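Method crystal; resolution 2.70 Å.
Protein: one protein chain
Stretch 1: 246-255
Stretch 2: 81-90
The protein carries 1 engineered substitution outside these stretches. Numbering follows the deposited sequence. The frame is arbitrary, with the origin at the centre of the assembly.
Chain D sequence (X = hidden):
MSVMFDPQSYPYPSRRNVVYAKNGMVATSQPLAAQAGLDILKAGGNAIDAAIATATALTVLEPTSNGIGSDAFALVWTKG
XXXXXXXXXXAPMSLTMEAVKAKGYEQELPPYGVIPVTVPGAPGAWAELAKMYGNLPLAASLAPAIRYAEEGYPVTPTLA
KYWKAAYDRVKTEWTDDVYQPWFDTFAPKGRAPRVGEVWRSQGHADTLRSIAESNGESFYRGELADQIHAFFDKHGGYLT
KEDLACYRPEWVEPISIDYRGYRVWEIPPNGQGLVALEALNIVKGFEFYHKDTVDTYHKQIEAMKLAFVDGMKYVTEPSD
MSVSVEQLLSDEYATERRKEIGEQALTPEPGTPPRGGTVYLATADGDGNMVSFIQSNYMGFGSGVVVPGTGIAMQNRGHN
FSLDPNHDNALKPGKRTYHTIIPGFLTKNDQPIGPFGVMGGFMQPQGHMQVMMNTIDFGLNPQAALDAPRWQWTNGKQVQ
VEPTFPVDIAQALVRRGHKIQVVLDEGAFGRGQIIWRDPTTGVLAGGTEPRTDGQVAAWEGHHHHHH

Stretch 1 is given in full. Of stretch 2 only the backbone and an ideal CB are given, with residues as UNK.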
# COMPACT_ATOMS: atom_id res chain seq x y z
N CYS D 246 -25.78 -40.33 29.83
CA CYS D 246 -26.88 -39.37 29.96
C CYS D 246 -26.58 -37.99 29.40
O CYS D 246 -27.20 -37.00 29.79
CB CYS D 246 -27.47 -39.32 31.39
SG CYS D 246 -26.31 -39.10 32.74
N TYR D 247 -25.66 -37.92 28.45
CA TYR D 247 -25.54 -36.71 27.66
C TYR D 247 -26.64 -36.67 26.60
O TYR D 247 -26.84 -37.63 25.86
CB TYR D 247 -24.17 -36.57 26.99
CG TYR D 247 -24.17 -35.53 25.88
CD1 TYR D 247 -24.21 -34.16 26.18
CD2 TYR D 247 -24.16 -35.90 24.55
CE1 TYR D 247 -24.23 -33.21 25.16
CE2 TYR D 247 -24.18 -34.96 23.53
CZ TYR D 247 -24.22 -33.63 23.85
OH TYR D 247 -24.24 -32.71 22.83
N ARG D 248 -27.43 -35.62 26.53
CA ARG D 248 -28.04 -35.29 25.26
C ARG D 248 -27.84 -33.87 24.85
O ARG D 248 -27.72 -32.97 25.65
CB ARG D 248 -29.51 -35.70 25.17
CG ARG D 248 -30.11 -36.39 26.36
CD ARG D 248 -30.67 -37.80 26.12
NE ARG D 248 -30.50 -38.29 24.76
CZ ARG D 248 -30.65 -39.55 24.37
NH1 ARG D 248 -30.99 -40.49 25.24
NH2 ARG D 248 -30.47 -39.87 23.10
N PRO D 249 -27.77 -33.66 23.56
CA PRO D 249 -27.76 -32.31 23.02
C PRO D 249 -29.06 -31.62 23.42
O PRO D 249 -30.12 -32.25 23.44
CB PRO D 249 -27.67 -32.50 21.50
CG PRO D 249 -27.88 -33.93 21.25
CD PRO D 249 -27.63 -34.69 22.51
N GLU D 250 -28.97 -30.34 23.77
CA GLU D 250 -30.12 -29.60 24.28
C GLU D 250 -30.53 -28.54 23.28
O GLU D 250 -29.73 -27.67 22.91
CB GLU D 250 -29.80 -28.98 25.65
CG GLU D 250 -30.83 -27.98 26.18
CD GLU D 250 -30.51 -27.51 27.60
OE1 GLU D 250 -30.10 -28.35 28.42
OE2 GLU D 250 -30.68 -26.31 27.89
N TRP D 251 -31.77 -28.62 22.81
CA TRP D 251 -32.33 -27.52 22.04
C TRP D 251 -32.60 -26.38 23.00
O TRP D 251 -33.32 -26.54 23.99
CB TRP D 251 -33.60 -27.92 21.31
CG TRP D 251 -33.33 -28.88 20.22
CD1 TRP D 251 -33.50 -30.23 20.26
CD2 TRP D 251 -32.81 -28.57 18.93
NE1 TRP D 251 -33.13 -30.79 19.06
CE2 TRP D 251 -32.71 -29.79 18.22
CE3 TRP D 251 -32.44 -27.39 18.29
CZ2 TRP D 251 -32.24 -29.86 16.91
CZ3 TRP D 251 -31.97 -27.45 16.99
CH2 TRP D 251 -31.88 -28.68 16.31
N VAL D 252 -31.99 -25.24 22.71
CA VAL D 252 -32.03 -24.12 23.61
C VAL D 252 -32.53 -22.92 22.81
O VAL D 252 -32.48 -22.93 21.58
CB VAL D 252 -30.62 -23.93 24.28
CG1 VAL D 252 -29.63 -23.31 23.33
CG2 VAL D 252 -30.72 -23.18 25.61
N GLU D 253 -33.08 -21.92 23.50
CA GLU D 253 -33.73 -20.78 22.83
C GLU D 253 -32.75 -19.62 22.57
O GLU D 253 -32.25 -19.00 23.52
CB GLU D 253 -34.94 -20.30 23.65
CG GLU D 253 -35.84 -19.27 22.94
CD GLU D 253 -36.60 -19.83 21.75
OE1 GLU D 253 -37.04 -21.00 21.81
OE2 GLU D 253 -36.75 -19.10 20.75
N PRO D 254 -32.48 -19.33 21.28
CA PRO D 254 -31.53 -18.28 20.88
C PRO D 254 -31.92 -16.88 21.38
O PRO D 254 -33.11 -16.56 21.47
CB PRO D 254 -31.55 -18.32 19.35
CG PRO D 254 -32.80 -19.04 18.99
CD PRO D 254 -33.08 -20.00 20.11
N ILE D 255 -30.90 -16.09 21.71
CA ILE D 255 -31.05 -14.73 22.22
C ILE D 255 -30.60 -13.71 21.17
O ILE D 255 -29.75 -14.01 20.32
CB ILE D 255 -30.23 -14.51 23.51
CG1 ILE D 255 -28.79 -15.02 23.33
CG2 ILE D 255 -30.93 -15.19 24.70
CD1 ILE D 255 -27.87 -14.65 24.48
N UNK D 81 -38.21 -20.42 11.12
CA UNK D 81 -37.93 -20.35 12.56
C UNK D 81 -36.45 -20.60 12.86
O UNK D 81 -35.83 -21.51 12.29
CB UNK D 81 -38.79 -21.37 13.31
N UNK D 82 -35.89 -19.80 13.75
CA UNK D 82 -34.51 -19.99 14.15
C UNK D 82 -34.43 -20.92 15.35
O UNK D 82 -35.10 -20.68 16.36
CB UNK D 82 -33.85 -18.65 14.47
N UNK D 83 -33.62 -21.97 15.24
CA UNK D 83 -33.42 -22.93 16.33
C UNK D 83 -31.98 -22.94 16.84
O UNK D 83 -31.04 -22.77 16.07
CB UNK D 83 -33.81 -24.34 15.87
N UNK D 84 -31.80 -23.16 18.14
CA UNK D 84 -30.45 -23.20 18.71
C UNK D 84 -30.10 -24.54 19.34
O UNK D 84 -30.82 -25.03 20.20
CB UNK D 84 -30.30 -22.10 19.76
N UNK D 85 -28.99 -25.13 18.90
CA UNK D 85 -28.57 -26.43 19.45
C UNK D 85 -27.34 -26.30 20.33
O UNK D 85 -26.29 -25.85 19.88
CB UNK D 85 -28.29 -27.42 18.32
N UNK D 86 -27.49 -26.70 21.58
CA UNK D 86 -26.39 -26.67 22.53
C UNK D 86 -25.77 -28.05 22.63
O UNK D 86 -26.17 -28.85 23.47
CB UNK D 86 -26.86 -26.19 23.90
N UNK D 87 -24.79 -28.31 21.79
CA UNK D 87 -24.11 -29.58 21.85
C UNK D 87 -22.90 -29.56 22.75
O UNK D 87 -21.92 -30.24 22.46
CB UNK D 87 -23.70 -30.01 20.44
N UNK D 88 -22.96 -28.79 23.83
CA UNK D 88 -21.85 -28.71 24.78
C UNK D 88 -22.05 -29.72 25.88
O UNK D 88 -23.09 -29.74 26.54
CB UNK D 88 -21.72 -27.30 25.37
N UNK D 89 -21.05 -30.57 26.08
CA UNK D 89 -21.13 -31.59 27.11
C UNK D 89 -20.72 -31.08 28.48
O UNK D 89 -19.97 -30.11 28.59
CB UNK D 89 -20.26 -32.78 26.72
N UNK D 90 -21.22 -31.74 29.52
CA UNK D 90 -20.93 -31.32 30.88
C UNK D 90 -19.70 -32.02 31.46
O UNK D 90 -19.17 -32.96 30.85
CB UNK D 90 -22.15 -31.58 31.77

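Stretch 2 runs antiparallel to stretch 1. The backbones join through three hydrogen bonds around Glu250 and Val252, and these fix the register in which each position is judged.

Position 81 points its CB sideways, with no atom of stretch 1 within 5.5 Å. The backbone is extended. Most side chains would fit, and a long one could come near the acidic Glu253. The deposited residue is Lys81. Its end comes nearer to stretch 1 than its CB does, but it makes no close contact.

At position 82 the ideal CB lies 4.7 Å from Pro254 CG. The proline ring offers an apolar surface, so a leucine, isoleucine, valine or methionine would suit. It is Leu82. Its CD2 packs 3.9 Å from CG of Pro254.

Position 83 has its CB 3.8 Å from Trp251 CZ3. Beyond that contact the ring does not dictate the choice, and a polar, aromatic or aliphatic residue could serve. It is His83. Its CB rests by the indole, while the imidazole leads away from stretch 1.

Position 84 is the most restrictive. An ideal CB would sit 3.0 Å from Val252 O, a clash, and 3.5 Å from Pro254 CD, which is tight. Glycine is the natural fit, although its phi/psi of -119/125 is open to any residue. It is Gly84. Its O accepts a hydrogen bond from Val252 N at 2.8 Å, and Trp251 CA makes a CA-H...O contact of 3.4 Å with the same O of Gly84.

Position 85 pairs with Trp251, and both side chains lie on the same face of the sheet. The CB is 3.9 Å from Trp251 CZ3, and Pro249 CB lies about 6.0 Å from the ideal CB, within reach of a longer aliphatic chain. A branched or flexible aliphatic residue such as leucine, isoleucine or methionine would suit. It is Leu85, with chi1 t. Its CD1 lies over the face of the indole, 3.7 Å from Trp251 CD2, in a CH-pi contact. The same CD1 is 4.0 Å from Pro249 CB.

Position 86 pairs with Glu250. Its N donates to Glu250 O at 2.8 Å, and its O accepts from Glu250 N at 3.2 Å. The CB points to the face shared by Glu250 and Val252, 4.0 Å from Val252 CG1. Small or medium residues, polar or apolar, would suit. It is Asn86. Its CB packs against Val252, and its OD1 accepts a hydrogen bond from the backbone N of residue 88 at 3.0 Å.

At position 87 the ideal CB would be 3.6 Å from Tyr247 OH. A small residue is favoured. It is Gly87, whose CA is 3.3 Å from Tyr247 OH.

Position 88 points away, leaving the choice open. It is Ser88. Its backbone O meets the edge of the Tyr247 ring, 3.9 Å from CE1.

At position 89 the CB would be 4.2 Å from Tyr247 CD1, so glycine or alanine fits easily. It is Gly89.

Position 90 has open space around its CB. Many residues would do. It is Arg90, hydrogen-bonded elsewhere in the structure.

Stretch 2 (81-90) KLHGLNGSGR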
# COMPACT_ATOMS: atom_id res chain seq x y z
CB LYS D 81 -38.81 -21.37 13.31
CG LYS D 81 -38.90 -21.19 14.82
CD LYS D 81 -39.82 -20.03 15.21
CE LYS D 81 -40.61 -20.33 16.49
NZ LYS D 81 -39.76 -20.88 17.59
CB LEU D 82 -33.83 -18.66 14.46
CG LEU D 82 -32.33 -18.80 14.72
CD1 LEU D 82 -31.54 -18.97 13.43
CD2 LEU D 82 -31.81 -17.65 15.53
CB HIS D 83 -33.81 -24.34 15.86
CG HIS D 83 -35.18 -24.43 15.29
ND1 HIS D 83 -36.31 -24.56 16.07
CD2 HIS D 83 -35.61 -24.43 14.00
CE1 HIS D 83 -37.38 -24.62 15.29
NE2 HIS D 83 -36.98 -24.55 14.04
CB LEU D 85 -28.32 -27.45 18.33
CG LEU D 85 -28.09 -28.90 18.78
CD1 LEU D 85 -29.26 -29.40 19.62
CD2 LEU D 85 -27.85 -29.84 17.60
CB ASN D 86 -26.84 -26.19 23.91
CG ASN D 86 -25.68 -25.84 24.83
OD1 ASN D 86 -24.64 -26.50 24.80
ND2 ASN D 86 -25.84 -24.79 25.64
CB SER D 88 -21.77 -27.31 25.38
OG SER D 88 -20.86 -27.28 26.46
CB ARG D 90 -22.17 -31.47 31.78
CG ARG D 90 -22.91 -32.81 31.68
CD ARG D 90 -24.43 -32.62 31.69
NE ARG D 90 -24.86 -31.41 32.40
CZ ARG D 90 -25.96 -30.71 32.14
NH1 ARG D 90 -26.23 -29.63 32.85
NH2 ARG D 90 -26.80 -31.07 31.17
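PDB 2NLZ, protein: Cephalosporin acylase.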